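Local coordinates for pollen-specific leucine-rich repeat extensin-like protein 1 (Arabidopsis thaliana, PDB 6TME), which is a pollen cell-wall protein whose leucine-rich repeat domain probably binds a partner protein and so links wall and signalling, as related LRR-extensins do, at residues 287-298 with 311-322; 74-83 with 92-100. All blocks are in the same frame, centred on the assembly; numbering follows the deposited sequence.

How the interactions relate
The two contacts lie on opposite sides of the centre of the chain, about 50 Å apart between their centres and about 27 Å between nearest atoms. Interaction 2 comes first along the chain: strands 80-85 and 92-98 form an antiparallel hairpin where the N-terminal cap meets the repeats. From strand 92-98 onward the neighbours run parallel, one short strand per turn, until strands 286-288 and 310-312 of interaction 1 are reached close to the C-terminal end. The same row of strands therefore connects a disulfide-braced start with a repeat-on-repeat stack near its finish. Interaction 2 also touches another protein chain in the assembly, while interaction 1 lies beside a glycan.

Interaction 1: 287-298 with 311-322; sequences MDFSYNKFTGFV and FTFSYNFFNGEA. With NAG (2-acetamido-2-deoxy-beta-D-glucopyranose), chain E; NAG (2-acetamido-2-deoxy-beta-D-glucopyranose), chain B.
Tyr291 and Tyr315 occupy equivalent places in consecutive turns of the solenoid, and their rings form an offset stack, centroids 4.3 Å apart and planes at 7°. The Tyr291 hydroxyl lies over one face of the Tyr315 ring. With CG of Asn316 beside its backbone N (chi1 -77°), the amide comes between the Phe289 and Phe313 carbonyls and Phe294 N. Asn316 ND2 donates to Phe289 O at 3.0 Å and also to Phe313 O, while Asn316 OD1 accepts Phe294 N at 3.2 Å. Asn292 ND2 reaches Phe289 O from the other face of that carbonyl, so two consecutive rungs of the asparagine ladder share one acceptor. Val298 splits its branches between two rings: CG2 lies over the face of Phe318, 3.7 Å from its centroid, and CG1 meets the edge of Phe311 at CE2, 3.6 Å away. Phe294 CB presses on Phe318 CZ at 3.4 Å. One face of the Phe297 ring covers the Gly320-Glu321 peptide, Gly320 C over its centre; Gly320 has no side chain to hold the ring off.

The backbones join in parallel register, Thr312 N to Met287 O and Phe289 N to Thr312 O, and again from Val298 N to Gly320 O. Asp288 OD1 closes an Asx turn onto Ser290 N and also takes Ser290 OG, while its OD2 has a weak bond from O6 of the glycan sugar in chain E.

Asn340 continues the ladder, binding Phe313 O and Phe318 N, and Asn292 OD1 accepts Phe270 N on the preceding turn. Strand 334-336 packs on Phe311 through Phe335, helix 300-303 covers Met287 and Val298, and helix 351-358 sets Val357 against Thr295 and Phe317.

Interaction 2: 74-83 with 92-100; sequences VCSYKGVFCA and LVVAGIDLN
Leu92 packs against the Cys75-Cys82 disulfide with both methyls: CD2 is 3.4 Å from Cys75 SG and CD1 is 3.8 Å from Cys82 CB. Both cysteines hold SG anti to the carbonyl carbon (chi1 -65° and -74°), and in this placement Cys75 SG and Cys82 SG bond at 2.1 Å, tying the short 3-10 segment 74-76 to the strand. Val94 has CG1 anti to its backbone N (chi1 171°), which sends Val94 CG1 to Val80 CG1 at 3.7 Å and Val94 CG2 to Cys82 SG at 3.8 Å. The Val74 and Val94 side chains cross at about a right angle and touch through their CG2 methyls. Val80 and Ile97 lie side by side, pointing the same way, with Val80 CG2 on Ile97 CD1.

On the other face, Phe81 CE2 comes to 3.7 Å from Asp98 CB, the ring edge meets Gly96 O, and Ala83 CB packs on Ala95 CB. Phe81 O accepts Ala95 N at 3.0 Å and, weakly, Gly96 N; this classic beta bulge shifts the register by one residue. Gly79, in the type II turn, packs its CA against Leu99 CD2, and Gly79 O accepts Asp98 N at 2.8 Å.

Asp98 folds OD1 back onto Asn100 N in an Asx turn, and OD2 is hydrogen-bonded to the backbone of the other protein chain. The chemistry is thus divided: sulfur and aliphatic groups pack one face, whereas Phe81, Ala83, Val93 and Ala95 pack on the partner, beside a carboxylate that its Asx turn probably steadies.

Interaction 1: 287-298 with 311-322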
loop_
_atom_site.group_PDB
_atom_site.type_symbol
_atom_site.label_atom_id
_atom_site.label_comp_id
_atom_site.label_asym_id
_atom_site.label_seq_id
_atom_site.Cartn_x
_atom_site.Cartn_y
_atom_site.Cartn_z
ATOM N N MET A 287 8.923 10.524 9.239
ATOM C CA MET A 287 10.057 9.612 9.175
ATOM C C MET A 287 10.113 8.863 10.498
ATOM O O MET A 287 10.206 9.486 11.559
ATOM C CB MET A 287 11.370 10.355 8.899
ATOM C CG MET A 287 12.477 9.413 8.395
ATOM S SD MET A 287 13.785 10.209 7.431
ATOM C CE MET A 287 14.447 11.356 8.617
ATOM N N ASP A 288 10.027 7.539 10.429
ATOM C CA ASP A 288 9.895 6.673 11.600
ATOM C C ASP A 288 10.919 5.554 11.486
ATOM O O ASP A 288 10.804 4.694 10.606
ATOM C CB ASP A 288 8.478 6.082 11.702
ATOM C CG ASP A 288 8.244 5.312 13.023
ATOM O OD1 ASP A 288 9.204 5.035 13.763
ATOM O OD2 ASP A 288 7.086 4.980 13.334
ATOM N N PHE A 289 11.909 5.547 12.377
ATOM C CA PHE A 289 12.853 4.438 12.463
ATOM C C PHE A 289 12.729 3.685 13.772
ATOM O O PHE A 289 13.633 2.908 14.111
ATOM C CB PHE A 289 14.298 4.917 12.309
ATOM C CG PHE A 289 14.598 5.547 10.988
ATOM C CD1 PHE A 289 14.467 4.835 9.824
ATOM C CD2 PHE A 289 15.049 6.836 10.918
ATOM C CE1 PHE A 289 14.758 5.412 8.615
ATOM C CE2 PHE A 289 15.355 7.413 9.713
ATOM C CZ PHE A 289 15.198 6.711 8.567
ATOM N N SER A 290 11.651 3.910 14.527
ATOM C CA SER A 290 11.546 3.308 15.854
ATOM C C SER A 290 11.641 1.778 15.782
ATOM O O SER A 290 11.395 1.152 14.742
ATOM C CB SER A 290 10.242 3.735 16.537
ATOM O OG SER A 290 9.133 3.072 15.969
ATOM N N TYR A 291 12.026 1.180 16.910
ATOM C CA TYR A 291 12.016 -0.274 17.112
ATOM C C TYR A 291 12.915 -0.981 16.105
ATOM O O TYR A 291 12.484 -1.826 15.316
ATOM C CB TYR A 291 10.598 -0.834 17.044
ATOM C CG TYR A 291 9.750 -0.445 18.209
ATOM C CD1 TYR A 291 9.809 -1.167 19.396
ATOM C CD2 TYR A 291 8.873 0.638 18.121
ATOM C CE1 TYR A 291 9.042 -0.811 20.475
ATOM C CE2 TYR A 291 8.095 1.007 19.196
ATOM C CZ TYR A 291 8.185 0.277 20.375
ATOM O OH TYR A 291 7.406 0.620 21.460
ATOM N N ASN A 292 14.183 -0.607 16.139
ATOM C CA ASN A 292 15.197 -1.247 15.326
ATOM C C ASN A 292 16.417 -1.454 16.211
ATOM O O ASN A 292 16.316 -1.466 17.441
ATOM C CB ASN A 292 15.437 -0.396 14.075
ATOM C CG ASN A 292 14.440 -0.709 12.985
ATOM O OD1 ASN A 292 14.422 -1.819 12.459
ATOM N ND2 ASN A 292 13.594 0.258 12.652
ATOM N N LYS A 293 17.582 -1.603 15.594
ATOM C CA LYS A 293 18.825 -1.736 16.341
ATOM C C LYS A 293 19.845 -0.725 15.852
ATOM O O LYS A 293 21.047 -1.000 15.813
ATOM C CB LYS A 293 19.378 -3.158 16.243
ATOM C CG LYS A 293 18.805 -4.066 17.297
ATOM C CD LYS A 293 18.052 -5.236 16.714
ATOM C CE LYS A 293 18.968 -6.186 15.994
ATOM N NZ LYS A 293 18.213 -7.394 15.570
ATOM N N PHE A 294 19.382 0.464 15.469
ATOM C CA PHE A 294 20.303 1.494 15.013
ATOM C C PHE A 294 21.198 1.963 16.148
ATOM O O PHE A 294 20.804 1.995 17.322
ATOM C CB PHE A 294 19.567 2.708 14.470
ATOM C CG PHE A 294 18.783 2.441 13.236
ATOM C CD1 PHE A 294 19.423 2.162 12.035
ATOM C CD2 PHE A 294 17.394 2.498 13.268
ATOM C CE1 PHE A 294 18.688 1.923 10.878
ATOM C CE2 PHE A 294 16.658 2.252 12.117
ATOM C CZ PHE A 294 17.304 1.972 10.918
ATOM N N THR A 295 22.395 2.387 15.772
ATOM C CA THR A 295 23.370 2.905 16.716
ATOM C C THR A 295 23.911 4.225 16.195
ATOM O O THR A 295 23.722 4.591 15.029
ATOM C CB THR A 295 24.515 1.912 16.941
ATOM O OG1 THR A 295 25.072 1.526 15.679
ATOM C CG2 THR A 295 24.001 0.669 17.660
ATOM N N GLY A 296 24.580 4.950 17.088
ATOM C CA GLY A 296 25.323 6.120 16.682
ATOM C C GLY A 296 24.599 7.421 16.935
ATOM O O GLY A 296 23.795 7.546 17.867
ATOM N N PHE A 297 24.873 8.394 16.080
ATOM C CA PHE A 297 24.473 9.773 16.285
ATOM C C PHE A 297 23.302 10.124 15.376
ATOM O O PHE A 297 23.231 9.664 14.233
ATOM C CB PHE A 297 25.663 10.711 16.022
ATOM C CG PHE A 297 25.769 11.829 16.996
ATOM C CD1 PHE A 297 26.381 11.634 18.226
ATOM C CD2 PHE A 297 25.233 13.079 16.698
ATOM C CE1 PHE A 297 26.462 12.667 19.140
ATOM C CE2 PHE A 297 25.310 14.118 17.611
ATOM C CZ PHE A 297 25.923 13.907 18.835
ATOM N N VAL A 298 22.366 10.912 15.904
ATOM C CA VAL A 298 21.333 11.569 15.110
ATOM C C VAL A 298 21.710 13.043 15.047
ATOM O O VAL A 298 21.729 13.734 16.074
ATOM C CB VAL A 298 19.927 11.387 15.703
ATOM C CG1 VAL A 298 18.888 12.097 14.834
ATOM C CG2 VAL A 298 19.588 9.890 15.880
ATOM N N PHE A 311 9.490 13.000 13.554
ATOM C CA PHE A 311 10.671 12.155 13.406
ATOM C C PHE A 311 10.788 11.309 14.666
ATOM O O PHE A 311 11.136 11.823 15.733
ATOM C CB PHE A 311 11.922 13.004 13.164
ATOM C CG PHE A 311 13.220 12.213 13.063
ATOM C CD1 PHE A 311 13.227 10.873 12.705
ATOM C CD2 PHE A 311 14.440 12.836 13.315
ATOM C CE1 PHE A 311 14.420 10.162 12.614
ATOM C CE2 PHE A 311 15.633 12.137 13.222
ATOM C CZ PHE A 311 15.625 10.799 12.876
ATOM N N THR A 312 10.485 10.021 14.530
ATOM C CA THR A 312 10.428 9.040 15.613
ATOM C C THR A 312 11.618 8.097 15.462
ATOM O O THR A 312 11.733 7.405 14.448
ATOM C CB THR A 312 9.116 8.243 15.535
ATOM O OG1 THR A 312 7.993 9.131 15.639
ATOM C CG2 THR A 312 9.038 7.147 16.606
ATOM N N PHE A 313 12.509 8.077 16.449
ATOM C CA PHE A 313 13.671 7.196 16.389
ATOM C C PHE A 313 13.830 6.436 17.700
ATOM O O PHE A 313 14.931 6.021 18.068
ATOM C CB PHE A 313 14.945 7.969 16.025
ATOM C CG PHE A 313 15.160 9.245 16.823
ATOM C CD1 PHE A 313 14.437 10.400 16.544
ATOM C CD2 PHE A 313 16.125 9.292 17.823
ATOM C CE1 PHE A 313 14.648 11.574 17.270
ATOM C CE2 PHE A 313 16.361 10.458 18.549
ATOM C CZ PHE A 313 15.620 11.601 18.279
ATOM N N SER A 314 12.716 6.226 18.395
ATOM C CA SER A 314 12.719 5.608 19.703
ATOM C C SER A 314 13.006 4.106 19.591
ATOM O O SER A 314 12.922 3.513 18.517
ATOM C CB SER A 314 11.372 5.869 20.375
ATOM O OG SER A 314 10.377 5.155 19.697
ATOM N N TYR A 315 13.331 3.485 20.730
ATOM C CA TYR A 315 13.643 2.053 20.797
ATOM C C TYR A 315 14.701 1.669 19.768
ATOM O O TYR A 315 14.467 0.858 18.858
ATOM C CB TYR A 315 12.389 1.202 20.622
ATOM C CG TYR A 315 11.448 1.450 21.735
ATOM C CD1 TYR A 315 11.572 0.752 22.933
ATOM C CD2 TYR A 315 10.463 2.425 21.630
ATOM C CE1 TYR A 315 10.724 1.001 23.990
ATOM C CE2 TYR A 315 9.607 2.679 22.687
ATOM C CZ TYR A 315 9.748 1.964 23.861
ATOM O OH TYR A 315 8.907 2.209 24.911
ATOM N N ASN A 316 15.874 2.267 19.946
ATOM C CA ASN A 316 17.075 1.944 19.172
ATOM C C ASN A 316 18.257 1.969 20.139
ATOM O O ASN A 316 18.093 1.866 21.363
ATOM C CB ASN A 316 17.204 2.910 17.989
ATOM C CG ASN A 316 16.243 2.545 16.857
ATOM O OD1 ASN A 316 16.405 1.506 16.223
ATOM N ND2 ASN A 316 15.214 3.368 16.639
ATOM N N PHE A 317 19.470 2.106 19.612
ATOM C CA PHE A 317 20.631 2.282 20.498
ATOM C C PHE A 317 21.440 3.515 20.111
ATOM O O PHE A 317 22.676 3.478 20.069
ATOM C CB PHE A 317 21.540 1.057 20.489
ATOM C CG PHE A 317 20.847 -0.224 20.847
ATOM C CD1 PHE A 317 20.899 -0.713 22.131
ATOM C CD2 PHE A 317 20.159 -0.943 19.885
ATOM C CE1 PHE A 317 20.276 -1.888 22.467
ATOM C CE2 PHE A 317 19.536 -2.127 20.212
ATOM C CZ PHE A 317 19.597 -2.599 21.517
ATOM N N PHE A 318 20.772 4.623 19.803
ATOM C CA PHE A 318 21.497 5.861 19.559
ATOM C C PHE A 318 22.162 6.327 20.859
ATOM O O PHE A 318 21.553 6.294 21.938
ATOM C CB PHE A 318 20.547 6.926 19.005
ATOM C CG PHE A 318 19.924 6.564 17.661
ATOM C CD1 PHE A 318 20.695 6.539 16.499
ATOM C CD2 PHE A 318 18.572 6.262 17.560
ATOM C CE1 PHE A 318 20.122 6.210 15.266
ATOM C CE2 PHE A 318 18.002 5.923 16.339
ATOM C CZ PHE A 318 18.772 5.906 15.188
ATOM N N ASN A 319 23.428 6.725 20.764
ATOM C CA ASN A 319 24.166 7.213 21.923
ATOM C C ASN A 319 24.470 8.705 21.845
ATOM O O ASN A 319 25.134 9.228 22.740
ATOM C CB ASN A 319 25.467 6.413 22.127
ATOM C CG ASN A 319 26.469 6.578 20.974
ATOM O OD1 ASN A 319 26.179 7.187 19.943
ATOM N ND2 ASN A 319 27.660 6.036 21.161
ATOM N N GLY A 320 23.990 9.400 20.815
ATOM C CA GLY A 320 24.106 10.845 20.745
ATOM C C GLY A 320 23.024 11.427 19.862
ATOM O O GLY A 320 22.535 10.770 18.933
ATOM N N GLU A 321 22.641 12.671 20.153
ATOM C CA GLU A 321 21.704 13.367 19.285
ATOM C C GLU A 321 22.019 14.850 19.291
ATOM O O GLU A 321 22.429 15.405 20.306
ATOM C CB GLU A 321 20.243 13.149 19.697
ATOM C CG GLU A 321 19.890 13.592 21.105
ATOM C CD GLU A 321 18.422 13.318 21.442
ATOM O OE1 GLU A 321 17.665 12.906 20.536
ATOM O OE2 GLU A 321 18.020 13.507 22.609
ATOM N N ALA A 322 21.814 15.486 18.144
ATOM C CA ALA A 322 21.921 16.932 18.061
ATOM C C ALA A 322 20.855 17.606 18.924
ATOM O O ALA A 322 19.786 17.047 19.190
ATOM C CB ALA A 322 21.794 17.383 16.604
HETATM C C1 NAG E . 4.327 10.681 14.817
HETATM C C2 NAG E . 2.813 10.665 14.999
HETATM C C3 NAG E . 2.413 9.586 16.004
HETATM C C4 NAG E . 2.920 8.230 15.534
HETATM C C5 NAG E . 4.433 8.273 15.333
HETATM C C6 NAG E . 4.958 7.030 14.652
HETATM C C7 NAG E . 1.919 12.914 14.547
HETATM C C8 NAG E . 1.418 14.189 15.153
HETATM N N2 NAG E . 2.308 11.967 15.411
HETATM O O3 NAG E . 0.993 9.537 16.106
HETATM O O4 NAG E . 2.539 7.192 16.434
HETATM O O5 NAG E . 4.788 9.366 14.468
HETATM O O6 NAG E . 4.589 7.016 13.277
HETATM O O7 NAG E . 1.982 12.754 13.329
HETATM C C1 NAG B . 2.407 3.928 18.506
HETATM C C2 NAG B . 3.214 4.851 17.596
HETATM C C3 NAG B . 2.342 6.016 17.120
HETATM C C4 NAG B . 1.037 5.502 16.522
HETATM C C5 NAG B . 0.357 4.492 17.445
HETATM C C6 NAG B . -0.823 3.801 16.801
HETATM C C7 NAG B . 5.646 4.970 17.945
HETATM C C8 NAG B . 6.752 5.558 18.772
HETATM N N2 NAG B . 4.403 5.340 18.280
HETATM O O1 NAG B . 3.190 2.858 18.925
HETATM O O4 NAG B . 0.149 6.596 16.338
HETATM O O5 NAG B . 1.275 3.455 17.812
HETATM O O6 NAG B . -1.040 2.515 17.372
HETATM O O7 NAG B . 5.870 4.193 17.015
HETATM O O HOH W 1 25.209 4.191 19.641
#

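Interaction 2: 74-83 with 92-100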
loop_
_atom_site.group_PDB
_atom_site.type_symbol
_atom_site.label_atom_id
_atom_site.label_comp_id
_atom_site.label_asym_id
_atom_site.label_seq_id
_atom_site.Cartn_x
_atom_site.Cartn_y
_atom_site.Cartn_z
ATOM N N VAL A 74 -28.918 -5.849 -16.061
ATOM C CA VAL A 74 -27.768 -5.894 -15.149
ATOM C C VAL A 74 -27.376 -4.501 -14.650
ATOM O O VAL A 74 -26.914 -4.350 -13.508
ATOM C CB VAL A 74 -26.568 -6.599 -15.822
ATOM C CG1 VAL A 74 -26.811 -8.083 -15.906
ATOM C CG2 VAL A 74 -26.301 -6.027 -17.207
ATOM N N CYS A 75 -27.569 -3.471 -15.478
ATOM C CA CYS A 75 -27.160 -2.120 -15.124
ATOM C C CYS A 75 -27.892 -1.576 -13.910
ATOM O O CYS A 75 -27.397 -0.641 -13.268
ATOM C CB CYS A 75 -27.364 -1.195 -16.332
ATOM S SG CYS A 75 -26.279 -1.629 -17.711
ATOM N N SER A 76 -29.041 -2.140 -13.579
ATOM C CA SER A 76 -29.772 -1.723 -12.399
ATOM C C SER A 76 -29.408 -2.526 -11.153
ATOM O O SER A 76 -29.885 -2.187 -10.059
ATOM C CB SER A 76 -31.278 -1.829 -12.673
ATOM O OG SER A 76 -31.598 -3.152 -13.064
ATOM N N TYR A 77 -28.595 -3.583 -11.287
ATOM C CA TYR A 77 -28.084 -4.307 -10.121
ATOM C C TYR A 77 -27.291 -3.387 -9.195
ATOM O O TYR A 77 -26.470 -2.583 -9.643
ATOM C CB TYR A 77 -27.165 -5.457 -10.547
ATOM C CG TYR A 77 -27.814 -6.638 -11.184
ATOM C CD1 TYR A 77 -29.123 -6.581 -11.675
ATOM C CD2 TYR A 77 -27.123 -7.825 -11.299
ATOM C CE1 TYR A 77 -29.716 -7.687 -12.260
ATOM C CE2 TYR A 77 -27.690 -8.936 -11.878
ATOM C CZ TYR A 77 -28.996 -8.866 -12.356
ATOM O OH TYR A 77 -29.560 -9.989 -12.935
ATOM N N LYS A 78 -27.517 -3.528 -7.891
ATOM C CA LYS A 78 -26.789 -2.729 -6.919
ATOM C C LYS A 78 -25.322 -3.141 -6.888
ATOM O O LYS A 78 -25.009 -4.327 -6.735
ATOM C CB LYS A 78 -27.393 -2.890 -5.525
ATOM C CG LYS A 78 -26.715 -1.970 -4.504
ATOM C CD LYS A 78 -27.434 -1.917 -3.177
ATOM C CE LYS A 78 -26.749 -0.919 -2.243
ATOM N NZ LYS A 78 -27.288 -0.947 -0.849
ATOM N N GLY A 79 -24.423 -2.154 -7.019
ATOM C CA GLY A 79 -22.993 -2.397 -7.038
ATOM C C GLY A 79 -22.423 -2.635 -8.412
ATOM O O GLY A 79 -21.193 -2.791 -8.549
ATOM N N VAL A 80 -23.271 -2.648 -9.436
ATOM C CA VAL A 80 -22.854 -2.840 -10.819
ATOM C C VAL A 80 -22.998 -1.500 -11.528
ATOM O O VAL A 80 -24.032 -0.835 -11.402
ATOM C CB VAL A 80 -23.692 -3.939 -11.498
ATOM C CG1 VAL A 80 -23.261 -4.120 -12.949
ATOM C CG2 VAL A 80 -23.573 -5.257 -10.708
ATOM N N PHE A 81 -21.967 -1.088 -12.257
ATOM C CA PHE A 81 -21.941 0.262 -12.808
ATOM C C PHE A 81 -21.654 0.204 -14.297
ATOM O O PHE A 81 -20.606 -0.282 -14.717
ATOM C CB PHE A 81 -20.924 1.124 -12.064
ATOM C CG PHE A 81 -21.302 1.361 -10.612
ATOM C CD1 PHE A 81 -22.070 2.466 -10.252
ATOM C CD2 PHE A 81 -20.938 0.451 -9.624
ATOM C CE1 PHE A 81 -22.434 2.686 -8.930
ATOM C CE2 PHE A 81 -21.306 0.655 -8.301
ATOM C CZ PHE A 81 -22.052 1.795 -7.953
ATOM N N CYS A 82 -22.590 0.695 -15.091
ATOM C CA CYS A 82 -22.523 0.625 -16.540
ATOM C C CYS A 82 -22.021 1.957 -17.089
ATOM O O CYS A 82 -21.939 2.959 -16.376
ATOM C CB CYS A 82 -23.888 0.254 -17.136
ATOM S SG CYS A 82 -24.345 -1.503 -16.914
ATOM N N ALA A 83 -21.667 1.945 -18.369
ATOM C CA ALA A 83 -20.996 3.063 -19.020
ATOM C C ALA A 83 -21.004 2.819 -20.528
ATOM O O ALA A 83 -21.228 1.688 -20.972
ATOM C CB ALA A 83 -19.549 3.224 -18.517
ATOM N N LEU A 92 -23.619 -0.054 -24.548
ATOM C CA LEU A 92 -23.679 -0.086 -23.092
ATOM C C LEU A 92 -22.903 -1.291 -22.586
ATOM O O LEU A 92 -23.121 -2.403 -23.076
ATOM C CB LEU A 92 -25.130 -0.185 -22.614
ATOM C CG LEU A 92 -25.408 -0.055 -21.108
ATOM C CD1 LEU A 92 -25.063 1.346 -20.614
ATOM C CD2 LEU A 92 -26.869 -0.391 -20.799
ATOM N N VAL A 93 -22.008 -1.074 -21.604
ATOM C CA VAL A 93 -21.179 -2.139 -21.033
ATOM C C VAL A 93 -21.145 -2.018 -19.515
ATOM O O VAL A 93 -21.354 -0.938 -18.952
ATOM C CB VAL A 93 -19.725 -2.132 -21.581
ATOM C CG1 VAL A 93 -19.695 -2.183 -23.110
ATOM C CG2 VAL A 93 -18.936 -0.926 -21.051
ATOM N N VAL A 94 -20.899 -3.148 -18.851
ATOM C CA VAL A 94 -20.617 -3.172 -17.417
ATOM C C VAL A 94 -19.138 -2.835 -17.242
ATOM O O VAL A 94 -18.260 -3.621 -17.614
ATOM C CB VAL A 94 -20.960 -4.528 -16.785
ATOM C CG1 VAL A 94 -20.449 -4.593 -15.343
ATOM C CG2 VAL A 94 -22.468 -4.784 -16.820
ATOM N N ALA A 95 -18.861 -1.667 -16.678
ATOM C CA ALA A 95 -17.514 -1.125 -16.611
ATOM C C ALA A 95 -16.956 -1.144 -15.209
ATOM O O ALA A 95 -15.738 -0.977 -15.033
ATOM C CB ALA A 95 -17.485 0.328 -17.132
ATOM N N GLY A 96 -17.810 -1.339 -14.216
ATOM C CA GLY A 96 -17.384 -1.230 -12.844
ATOM C C GLY A 96 -18.197 -2.099 -11.912
ATOM O O GLY A 96 -19.395 -2.319 -12.112
ATOM N N ILE A 97 -17.523 -2.612 -10.895
ATOM C CA ILE A 97 -18.141 -3.332 -9.805
ATOM C C ILE A 97 -17.655 -2.663 -8.532
ATOM O O ILE A 97 -16.463 -2.389 -8.396
ATOM C CB ILE A 97 -17.748 -4.815 -9.839
ATOM C CG1 ILE A 97 -18.240 -5.448 -11.142
ATOM C CG2 ILE A 97 -18.232 -5.507 -8.579
ATOM C CD1 ILE A 97 -19.723 -5.733 -11.167
ATOM N N ASP A 98 -18.577 -2.341 -7.635
ATOM C CA ASP A 98 -18.198 -1.709 -6.379
ATOM C C ASP A 98 -19.157 -2.213 -5.310
ATOM O O ASP A 98 -20.297 -1.758 -5.241
ATOM C CB ASP A 98 -18.205 -0.194 -6.463
ATOM C CG ASP A 98 -17.559 0.461 -5.240
ATOM O OD1 ASP A 98 -17.507 -0.172 -4.151
ATOM O OD2 ASP A 98 -17.083 1.615 -5.372
ATOM N N LEU A 99 -18.655 -3.131 -4.476
ATOM C CA LEU A 99 -19.345 -3.703 -3.329
ATOM C C LEU A 99 -18.631 -3.360 -2.016
ATOM O O LEU A 99 -18.753 -4.096 -1.031
ATOM C CB LEU A 99 -19.458 -5.223 -3.496
ATOM C CG LEU A 99 -20.190 -5.678 -4.769
ATOM C CD1 LEU A 99 -20.076 -7.212 -5.019
ATOM C CD2 LEU A 99 -21.659 -5.232 -4.704
ATOM N N ASN A 100 -17.871 -2.259 -1.989
ATOM C CA ASN A 100 -17.131 -1.875 -0.790
ATOM C C ASN A 100 -18.032 -1.903 0.433
ATOM O O ASN A 100 -19.131 -1.343 0.420
ATOM C CB ASN A 100 -16.512 -0.481 -0.936
ATOM C CG ASN A 100 -15.251 -0.491 -1.743
ATOM O OD1 ASN A 100 -14.725 -1.549 -2.090
ATOM N ND2 ASN A 100 -14.758 0.688 -2.065
#